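Local coordinates for oxidoreductase, NAD-binding/iron-sulfur cluster-binding protein (PDB 6ZXU) that is a catabolic reductive dehalogenase that carries cobalamin (B12) and two 4Fe-4S clusters and probably removes halogen from organic substrates by reduction, at residues E458-M463 with I517-D522; A382-G387 with D393-C398. All coordinates share one frame; numbering follows the deposited sequence.

Contact 1: residues E458-M463 with I517-D522; sequences EIAGVM and IVFTTD
The first torsion of F519 (chi1 74°) sets its ring between the backbone N and the carbonyl carbon of its own residue, lifting it off the strand toward M463 and A460, while M463, extended at chi2, bends at chi3 (78°) and brings its methyl back beside the same ring. F519 CE1 is thus met twice, by M463 CB at 3.6 Å and by M463 CE at 3.8 Å, and the backbone carbonyl carbon of M463 lies over one face of the ring. The sulfur joins as a Met-aromatic contact: M463 SD lies 5.3 Å from the F519 ring centroid, obliquely to the ring. The two side chains cross at about a right angle, and the flexible, unbranched methionine keeps both CB and CE against the CE1 corner of F519. Two residues earlier on the strand the fit is tight, with A460 CB 3.5 Å from I517 CG1. The small alanine allows helix and strand axes to come within 8.3 Å, nearly parallel at 12°. All four residues are buried and apolar, and no hydrogen bond spans the interface. Helix 445-469 therefore packs on strand 514-521, with M426 and V424 of adjacent strand 422-429 extending the apolar floor and L386 and L390 of helix 376-390 flanking M463.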
ATOM      1  N   GLU A 458      -0.002   9.765  -2.012  1.00 18.41           N
ATOM      2  CA  GLU A 458      -1.173  10.636  -1.903  1.00 19.32           C
ATOM      3  C   GLU A 458      -1.484  11.091  -0.512  1.00 19.90           C
ATOM      4  O   GLU A 458      -1.686  12.279  -0.234  1.00 19.78           O
ATOM      5  CB  GLU A 458      -2.382   9.923  -2.528  1.00 23.33           C
ATOM      6  CG  GLU A 458      -3.738  10.589  -2.338  1.00 25.91           C
ATOM      7  CD  GLU A 458      -4.850   9.620  -2.824  1.00 31.68           C
ATOM      8  OE1 GLU A 458      -4.711   9.093  -3.922  1.00 38.80           O
ATOM      9  OE2 GLU A 458      -5.871   9.403  -2.183  1.00 34.77           O
ATOM     10  N   ILE A 459      -1.536  10.139   0.430  1.00 16.68           N
ATOM     11  CA  ILE A 459      -1.871  10.424   1.811  1.00 17.64           C
ATOM     12  C   ILE A 459      -0.821  11.318   2.472  1.00 16.49           C
ATOM     13  O   ILE A 459      -1.145  12.332   3.108  1.00 15.43           O
ATOM     14  CB  ILE A 459      -2.050   9.092   2.639  1.00 18.83           C
ATOM     15  CG1 ILE A 459      -3.327   8.363   2.125  1.00 18.84           C
ATOM     16  CG2 ILE A 459      -2.043   9.377   4.153  1.00 16.26           C
ATOM     17  CD1 ILE A 459      -3.375   6.940   2.608  1.00 20.23           C
ATOM     18  N   ALA A 460       0.437  11.001   2.244  1.00 16.01           N
ATOM     19  CA  ALA A 460       1.502  11.761   2.847  1.00 17.26           C
ATOM     20  C   ALA A 460       1.675  13.119   2.168  1.00 17.09           C
ATOM     21  O   ALA A 460       2.101  14.039   2.824  1.00 18.37           O
ATOM     22  CB  ALA A 460       2.848  10.997   2.822  1.00 15.81           C
ATOM     23  N   GLY A 461       1.391  13.215   0.900  1.00 15.72           N
ATOM     24  CA  GLY A 461       1.432  14.494   0.199  1.00 16.35           C
ATOM     25  C   GLY A 461       0.433  15.441   0.778  1.00 17.64           C
ATOM     26  O   GLY A 461       0.725  16.598   1.031  1.00 17.87           O
ATOM     27  N   VAL A 462      -0.779  14.951   1.014  1.00 18.12           N
ATOM     28  CA  VAL A 462      -1.849  15.759   1.619  1.00 17.44           C
ATOM     29  C   VAL A 462      -1.457  16.171   3.033  1.00 20.18           C
ATOM     30  O   VAL A 462      -1.613  17.324   3.431  1.00 20.43           O
ATOM     31  CB  VAL A 462      -3.192  14.989   1.599  1.00 17.28           C
ATOM     32  CG1 VAL A 462      -4.165  15.661   2.506  1.00 16.91           C
ATOM     33  CG2 VAL A 462      -3.761  14.989   0.215  1.00 20.13           C
ATOM     34  N   MET A 463      -0.941  15.246   3.822  1.00 20.06           N
ATOM     35  CA  MET A 463      -0.614  15.508   5.215  1.00 17.76           C
ATOM     36  C   MET A 463       0.509  16.522   5.351  1.00 17.98           C
ATOM     37  O   MET A 463       0.428  17.428   6.178  1.00 15.67           O
ATOM     38  CB  MET A 463      -0.281  14.219   5.943  1.00 17.96           C
ATOM     39  CG  MET A 463      -1.545  13.367   6.179  1.00 19.88           C
ATOM     40  SD  MET A 463      -1.145  11.759   6.868  1.00 21.87           S
ATOM     41  CE  MET A 463      -0.850  12.183   8.584  1.00 18.91           C
ATOM     42  N   ILE A 517       5.218   4.772   3.730  1.00 16.57           N
ATOM     43  CA  ILE A 517       5.503   6.131   3.269  1.00 15.80           C
ATOM     44  C   ILE A 517       5.927   6.911   4.521  1.00 15.68           C
ATOM     45  O   ILE A 517       5.445   6.672   5.625  1.00 14.58           O
ATOM     46  CB  ILE A 517       4.245   6.724   2.567  1.00 17.39           C
ATOM     47  CG1 ILE A 517       4.503   8.093   1.924  1.00 18.47           C
ATOM     48  CG2 ILE A 517       3.074   6.841   3.546  1.00 16.59           C
ATOM     49  CD1 ILE A 517       5.292   8.086   0.703  1.00 19.09           C
ATOM     50  N   VAL A 518       6.847   7.814   4.340  1.00 14.26           N
ATOM     51  CA  VAL A 518       7.334   8.715   5.375  1.00 14.26           C
ATOM     52  C   VAL A 518       7.184  10.154   4.908  1.00 13.75           C
ATOM     53  O   VAL A 518       7.391  10.475   3.744  1.00 14.30           O
ATOM     54  CB  VAL A 518       8.804   8.455   5.719  1.00 13.29           C
ATOM     55  CG1 VAL A 518       9.265   9.397   6.784  1.00 13.17           C
ATOM     56  CG2 VAL A 518       9.020   7.055   6.175  1.00 13.41           C
ATOM     57  N   PHE A 519       6.667  11.024   5.786  1.00 14.42           N
ATOM     58  CA  PHE A 519       6.918  12.434   5.601  1.00 14.72           C
ATOM     59  C   PHE A 519       7.570  12.985   6.822  1.00 14.34           C
ATOM     60  O   PHE A 519       7.221  12.622   7.940  1.00 13.79           O
ATOM     61  CB  PHE A 519       5.704  13.295   5.189  1.00 16.40           C
ATOM     62  CG  PHE A 519       4.740  13.558   6.259  1.00 15.33           C
ATOM     63  CD1 PHE A 519       3.645  12.697   6.456  1.00 17.39           C
ATOM     64  CD2 PHE A 519       4.802  14.744   6.992  1.00 14.87           C
ATOM     65  CE1 PHE A 519       2.710  12.963   7.424  1.00 18.87           C
ATOM     66  CE2 PHE A 519       3.863  14.989   7.989  1.00 16.24           C
ATOM     67  CZ  PHE A 519       2.838  14.104   8.204  1.00 18.96           C
ATOM     68  N   THR A 520       8.567  13.831   6.575  1.00 13.90           N
ATOM     69  CA  THR A 520       9.268  14.519   7.661  1.00 15.26           C
ATOM     70  C   THR A 520       8.635  15.885   7.892  1.00 17.32           C
ATOM     71  O   THR A 520       8.050  16.461   6.981  1.00 15.70           O
ATOM     72  CB  THR A 520      10.743  14.619   7.381  1.00 13.18           C
ATOM     73  OG1 THR A 520      10.983  15.201   6.098  1.00 15.57           O
ATOM     74  CG2 THR A 520      11.369  13.178   7.409  1.00 17.20           C
ATOM     75  N   THR A 521       8.754  16.378   9.109  1.00 17.64           N
ATOM     76  CA  THR A 521       8.185  17.643   9.475  1.00 18.94           C
ATOM     77  C   THR A 521       8.860  18.234  10.690  1.00 20.10           C
ATOM     78  O   THR A 521       9.461  17.544  11.478  1.00 19.72           O
ATOM     79  CB  THR A 521       6.664  17.521   9.689  1.00 19.41           C
ATOM     80  OG1 THR A 521       6.053  18.814   9.885  1.00 19.53           O
ATOM     81  CG2 THR A 521       6.263  16.583  10.796  1.00 18.44           C
ATOM     82  N   ASP A 522       8.607  19.549  10.897  1.00 23.66           N
ATOM     83  CA  ASP A 522       8.942  20.243  12.159  1.00 21.60           C
ATOM     84  C   ASP A 522       7.793  20.388  13.136  1.00 22.12           C
ATOM     85  O   ASP A 522       8.012  20.827  14.272  1.00 22.64           O
ATOM     86  CB  ASP A 522       9.555  21.639  11.848  1.00 21.30           C
ATOM     87  CG  ASP A 522      10.919  21.536  11.212  1.00 26.29           C
ATOM     88  OD1 ASP A 522      11.706  20.547  11.541  1.00 23.11           O
ATOM     89  OD2 ASP A 522      11.177  22.430  10.344  1.00 25.16           O
TER

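Contact 2: residues A382-G387 with D393-C398; sequences AIKALG and DFVGIC
Apolar packing of a helix on an edge strand joins K384, I383 and G387 of helix 376-390 to V395 and I397 of strand 394-399, outermost in a four-stranded antiparallel sheet. The helix and strand segments run nearly antiparallel, at 153°, with axes 8.2 Å apart. V395 sits at the centre of the contact. One of its methyls, V395 CG1, rests 3.9 Å from K384 CG; the other, V395 CG2, lies 4.0 Å from G387 CA, at a place where a beta carbon on the helix would collide with it. Glycine therefore suits this position, and the beta-branched valine, at home in a strand, spreads its two methyls along the helix.

K384 serves in two ways. Its CG is anti to the carbonyl carbon (chi1 -62°), and the extended chain runs obliquely across V395 and carries K384 CE to 4.1 Å from I397 CD1. The amine at the end makes a salt bridge with D528, whose carboxylate also accepts a hydrogen bond from the backbone N of I397. I383 CG2 approaches the same methyl, I397 CD1, from another direction, at 4.3 Å. At the start of the strand, D393 and F394 both face L427 in a classic beta bulge. A helix joined by a short turn to the edge strand of a four-stranded antiparallel sheet thus packs back on one face of it, as in alpha/beta two-layer packing.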
ATOM      1  N   ALA A 382      -3.699  14.154  16.543  1.00 18.10           N
ATOM      2  CA  ALA A 382      -4.285  14.796  15.376  1.00 18.16           C
ATOM      3  C   ALA A 382      -3.696  14.238  14.075  1.00 16.63           C
ATOM      4  O   ALA A 382      -4.403  13.918  13.192  1.00 17.11           O
ATOM      5  CB  ALA A 382      -4.133  16.327  15.410  1.00 18.75           C
ATOM      6  N   ILE A 383      -2.393  14.096  14.029  1.00 17.59           N
ATOM      7  CA  ILE A 383      -1.677  13.564  12.898  1.00 18.41           C
ATOM      8  C   ILE A 383      -2.068  12.095  12.660  1.00 17.75           C
ATOM      9  O   ILE A 383      -2.324  11.711  11.536  1.00 18.06           O
ATOM     10  CB  ILE A 383      -0.154  13.733  13.133  1.00 17.55           C
ATOM     11  CG1 ILE A 383       0.288  15.187  12.907  1.00 18.91           C
ATOM     12  CG2 ILE A 383       0.656  12.834  12.204  1.00 18.82           C
ATOM     13  CD1 ILE A 383       0.152  15.680  11.491  1.00 21.45           C
ATOM     14  N   LYS A 384      -2.154  11.305  13.696  1.00 16.65           N
ATOM     15  CA  LYS A 384      -2.646   9.960  13.570  1.00 18.24           C
ATOM     16  C   LYS A 384      -4.083   9.874  13.048  1.00 16.98           C
ATOM     17  O   LYS A 384      -4.340   9.182  12.083  1.00 18.61           O
ATOM     18  CB  LYS A 384      -2.476   9.168  14.841  1.00 17.55           C
ATOM     19  CG  LYS A 384      -1.044   9.017  15.251  1.00 19.46           C
ATOM     20  CD  LYS A 384      -0.918   8.203  16.523  1.00 19.00           C
ATOM     21  CE  LYS A 384       0.525   8.035  16.900  1.00 21.59           C
ATOM     22  NZ  LYS A 384       0.613   7.178  18.085  1.00 27.70           N
ATOM     23  N   ALA A 385      -4.986  10.624  13.628  1.00 18.83           N
ATOM     24  CA  ALA A 385      -6.361  10.685  13.171  1.00 20.71           C
ATOM     25  C   ALA A 385      -6.406  11.108  11.690  1.00 19.98           C
ATOM     26  O   ALA A 385      -7.204  10.531  10.894  1.00 20.16           O
ATOM     27  CB  ALA A 385      -7.164  11.675  14.021  1.00 22.00           C
ATOM     28  N   LEU A 386      -5.584  12.047  11.305  1.00 17.42           N
ATOM     29  CA  LEU A 386      -5.522  12.520   9.964  1.00 17.69           C
ATOM     30  C   LEU A 386      -5.082  11.428   9.022  1.00 18.66           C
ATOM     31  O   LEU A 386      -5.738  11.168   7.982  1.00 20.73           O
ATOM     32  CB  LEU A 386      -4.629  13.730   9.870  1.00 18.52           C
ATOM     33  CG  LEU A 386      -4.486  14.398   8.544  1.00 22.95           C
ATOM     34  CD1 LEU A 386      -5.875  14.799   8.044  1.00 24.92           C
ATOM     35  CD2 LEU A 386      -3.563  15.618   8.537  1.00 21.17           C
ATOM     36  N   GLY A 387      -4.053  10.704   9.376  1.00 17.58           N
ATOM     37  CA  GLY A 387      -3.600   9.574   8.514  1.00 17.76           C
ATOM     38  C   GLY A 387      -4.671   8.495   8.374  1.00 15.41           C
ATOM     39  O   GLY A 387      -4.894   8.030   7.270  1.00 16.68           O
ATOM     40  N   ASP A 393      -3.209   2.429   7.039  1.00 14.12           N
ATOM     41  CA  ASP A 393      -3.429   1.284   7.905  1.00 16.12           C
ATOM     42  C   ASP A 393      -2.746   1.354   9.293  1.00 13.97           C
ATOM     43  O   ASP A 393      -3.301   0.914  10.249  1.00 12.83           O
ATOM     44  CB  ASP A 393      -3.044  -0.012   7.177  1.00 15.45           C
ATOM     45  CG  ASP A 393      -3.985  -0.244   5.882  1.00 22.24           C
ATOM     46  OD1 ASP A 393      -5.237  -0.223   6.067  1.00 24.11           O
ATOM     47  OD2 ASP A 393      -3.494  -0.290   4.714  1.00 18.96           O
ATOM     48  N   PHE A 394      -1.574   1.970   9.361  1.00 13.46           N
ATOM     49  CA  PHE A 394      -0.871   2.295  10.601  1.00 14.29           C
ATOM     50  C   PHE A 394      -0.241   3.656  10.491  1.00 14.20           C
ATOM     51  O   PHE A 394       0.297   4.023   9.431  1.00 14.04           O
ATOM     52  CB  PHE A 394       0.224   1.273  10.887  1.00 16.25           C
ATOM     53  CG  PHE A 394      -0.259  -0.125  11.137  1.00 13.90           C
ATOM     54  CD1 PHE A 394      -0.577  -0.963  10.090  1.00 14.74           C
ATOM     55  CD2 PHE A 394      -0.500  -0.572  12.407  1.00 14.44           C
ATOM     56  CE1 PHE A 394      -1.093  -2.232  10.305  1.00 14.73           C
ATOM     57  CE2 PHE A 394      -1.012  -1.854  12.622  1.00 15.71           C
ATOM     58  CZ  PHE A 394      -1.304  -2.670  11.566  1.00 15.35           C
ATOM     59  N   VAL A 395      -0.214   4.382  11.570  1.00 12.78           N
ATOM     60  CA  VAL A 395       0.499   5.642  11.696  1.00 15.61           C
ATOM     61  C   VAL A 395       1.354   5.624  12.992  1.00 14.85           C
ATOM     62  O   VAL A 395       0.886   5.206  14.042  1.00 12.58           O
ATOM     63  CB  VAL A 395      -0.428   6.895  11.772  1.00 14.69           C
ATOM     64  CG1 VAL A 395       0.391   8.174  11.762  1.00 16.49           C
ATOM     65  CG2 VAL A 395      -1.436   6.937  10.655  1.00 14.31           C
ATOM     66  N   GLY A 396       2.617   5.953  12.835  1.00 16.10           N
ATOM     67  CA  GLY A 396       3.526   6.122  13.958  1.00 15.96           C
ATOM     68  C   GLY A 396       4.403   7.335  13.729  1.00 13.45           C
ATOM     69  O   GLY A 396       4.608   7.772  12.632  1.00 13.88           O
ATOM     70  N   ILE A 397       5.037   7.805  14.781  1.00 12.27           N
ATOM     71  CA  ILE A 397       5.836   8.987  14.783  1.00 15.18           C
ATOM     72  C   ILE A 397       7.122   8.775  15.551  1.00 13.34           C
ATOM     73  O   ILE A 397       7.105   8.152  16.630  1.00 16.96           O
ATOM     74  CB  ILE A 397       5.047  10.174  15.474  1.00 18.18           C
ATOM     75  CG1 ILE A 397       3.689  10.362  14.787  1.00 17.69           C
ATOM     76  CG2 ILE A 397       5.889  11.448  15.387  1.00 15.93           C
ATOM     77  CD1 ILE A 397       2.720  11.197  15.552  1.00 20.33           C
ATOM     78  N   CYS A 398       8.207   9.207  14.989  1.00 15.38           N
ATOM     79  CA  CYS A 398       9.544   9.146  15.620  1.00 17.92           C
ATOM     80  C   CYS A 398      10.321  10.414  15.337  1.00 18.75           C
ATOM     81  O   CYS A 398       9.973  11.200  14.471  1.00 14.88           O
ATOM     82  CB  CYS A 398      10.328   7.866  15.220  1.00 17.51           C
ATOM     83  SG  CYS A 398      10.877   7.779  13.511  1.00 17.71           S
TER

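From the N terminus, helix 376-390 comes first and turns straight into strand 394-399; contact 2 closes this short loop, with only five residues between its segments. The chain then adds strand 422-429 and helix 445-469, and contact 1 closes a longer loop of 53 residues that includes strand 474-477 and ends on strand 514-521. The loops follow in series, neither nested nor crossed. Both helices pack on the same sheet, one on edge strand 394-399 and the other on inner strand 514-521, with strand 422-429 between. The contacts meet through M463, whose CE lies 3.3 Å from I383 O and whose CG is 3.8 Å from L386 CD2, joining the two helices into one layer.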